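Local coordinates for protein polysaccharide deacetylase (Bacillus anthracis, PDB 2J13) that probably removes acetyl groups from peptidoglycan amino sugars of the bacterial cell wall as a zinc-bound family 4 carbohydrate esterase, at residues 133-136 against 137-141. Residues are numbered along the deposited sequence; the frame is centred on the assembly and turned at random.
Sequences TSVT and EEIKK
T136 and K140, one turn apart on a single α-helix, lie side by side and point the same way. The methyl of T136, CG2, lies 3.7 Å from K140 CE, with the ammonium next to it only slightly farther off. Straight beyond CG, the lysine runs back along the helix beside the threonine. In the backbone K140 N donates to T136 O over 3.1 Å. With OG1 of T136 beside the backbone N (chi1 -68°), CG2 is left anti to that nitrogen and turned toward the lysine, while OG1 is hydrogen-bonded to Y171 OH. E137 makes the corresponding i to i+4 pair with T133. Its CG stands anti to the carbonyl carbon (chi1 -65°), and the extended chain runs back along the preceding turn, CG passing over T133 O and E137 OE2 coming to 3.3 Å from T133 CG2. The carboxylate therefore borders a methyl group, while T133 OG1 bonds to the R129 carbonyl. Their backbones are joined by the bond from E137 N to T133 O, 2.9 Å. On another face V135 CG1 packs 3.6 Å from I139 CD1, the two apolar chains crossing at a slant beside the 2.8 Å bond from I139 N to V135 O. S134 O has two donors: E138 N and a water, 2.7 Å from it, that also donates to E138 OE1 and so ties the bent glutamate to the backbone one turn earlier. The contact is a run of α-helical i to i+4 steps in helix 125-143 of the NodB homology domain. V135 and I139 face inward, against I93 of helix 90-95 and against N112 and I110 of strand 109-112, respectively; T136 touches V148, while E137 lies on the exposed side.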
loop_
_atom_site.group_PDB
_atom_site.type_symbol
_atom_site.label_atom_id
_atom_site.label_comp_id
_atom_site.label_asym_id
_atom_site.label_seq_id
_atom_site.Cartn_x
_atom_site.Cartn_y
_atom_site.Cartn_z
ATOM N N THR A 133 -1.410 10.945 11.043
ATOM C CA THR A 133 -1.851 10.555 12.382
ATOM C C THR A 133 -3.351 10.353 12.438
ATOM O O THR A 133 -3.817 9.410 13.115
ATOM C CB THR A 133 -1.422 11.595 13.432
ATOM O OG1 THR A 133 0.017 11.733 13.396
ATOM C CG2 THR A 133 -1.863 11.131 14.829
ATOM N N SER A 134 -4.119 11.177 11.752
ATOM C CA SER A 134 -5.572 11.038 11.755
ATOM C C SER A 134 -6.038 9.684 11.209
ATOM O O SER A 134 -6.934 9.050 11.786
ATOM C CB SER A 134 -6.258 12.187 11.036
ATOM O OG SER A 134 -5.881 12.286 9.705
ATOM N N VAL A 135 -5.450 9.232 10.113
ATOM C CA VAL A 135 -5.763 7.917 9.570
ATOM C C VAL A 135 -5.327 6.803 10.493
ATOM O O VAL A 135 -6.077 5.832 10.694
ATOM C CB VAL A 135 -5.148 7.701 8.126
ATOM C CG1 VAL A 135 -5.309 6.259 7.625
ATOM C CG2 VAL A 135 -5.791 8.616 7.144
ATOM N N THR A 136 -4.131 6.890 11.050
ATOM C CA THR A 136 -3.624 5.847 11.941
ATOM C C THR A 136 -4.544 5.658 13.137
ATOM O O THR A 136 -4.972 4.553 13.443
ATOM C CB THR A 136 -2.196 6.121 12.393
ATOM O OG1 THR A 136 -1.328 5.988 11.247
ATOM C CG2 THR A 136 -1.754 5.127 13.470
ATOM N N GLU A 137 -4.886 6.770 13.754
ATOM C CA GLU A 137 -5.787 6.721 14.922
ATOM C C GLU A 137 -7.169 6.196 14.527
ATOM O O GLU A 137 -7.789 5.405 15.280
ATOM C CB GLU A 137 -5.880 8.109 15.547
ATOM C CG GLU A 137 -4.556 8.580 16.136
ATOM C CD GLU A 137 -4.623 9.942 16.813
ATOM O OE1 GLU A 137 -5.632 10.661 16.686
ATOM O OE2 GLU A 137 -3.607 10.288 17.458
ATOM N N GLU A 138 -7.692 6.608 13.379
ATOM C CA GLU A 138 -8.996 6.127 12.913
ATOM C C GLU A 138 -8.970 4.625 12.601
ATOM O O GLU A 138 -9.906 3.890 12.987
ATOM C CB GLU A 138 -9.466 6.928 11.714
ATOM C CG GLU A 138 -10.914 6.906 11.422
ATOM C CD GLU A 138 -11.762 7.742 12.425
ATOM O OE1 GLU A 138 -11.288 8.785 12.966
ATOM O OE2 GLU A 138 -12.919 7.356 12.659
ATOM N N ILE A 139 -7.932 4.143 11.926
ATOM C CA ILE A 139 -7.809 2.700 11.681
ATOM C C ILE A 139 -7.842 1.903 13.001
ATOM O O ILE A 139 -8.629 0.949 13.161
ATOM C CB ILE A 139 -6.509 2.351 10.903
ATOM C CG1 ILE A 139 -6.593 2.841 9.462
ATOM C CG2 ILE A 139 -6.248 0.833 10.977
ATOM C CD1 ILE A 139 -5.180 2.877 8.773
ATOM N N LYS A 140 -7.022 2.323 13.955
ATOM C CA LYS A 140 -6.935 1.673 15.276
ATOM C C LYS A 140 -8.243 1.720 16.044
ATOM O O LYS A 140 -8.690 0.670 16.574
ATOM C CB LYS A 140 -5.830 2.307 16.091
ATOM C CG LYS A 140 -4.430 1.931 15.623
ATOM C CD LYS A 140 -3.389 2.744 16.350
ATOM C CE LYS A 140 -2.006 2.340 15.931
ATOM N NZ LYS A 140 -0.987 2.993 16.756
ATOM N N LYS A 141 -8.902 2.871 16.052
ATOM C CA LYS A 141 -10.184 3.008 16.829
ATOM C C LYS A 141 -11.326 2.243 16.154
ATOM O O LYS A 141 -12.114 1.579 16.840
ATOM C CB LYS A 141 -10.599 4.457 16.925
ATOM C CG LYS A 141 -9.717 5.316 17.786
ATOM C CD LYS A 141 -9.777 4.937 19.265
ATOM C CE LYS A 141 -9.149 5.986 20.180
ATOM N NZ LYS A 141 -8.946 5.479 21.586
HETATM O O HOH W 1 -8.590 10.136 13.649
#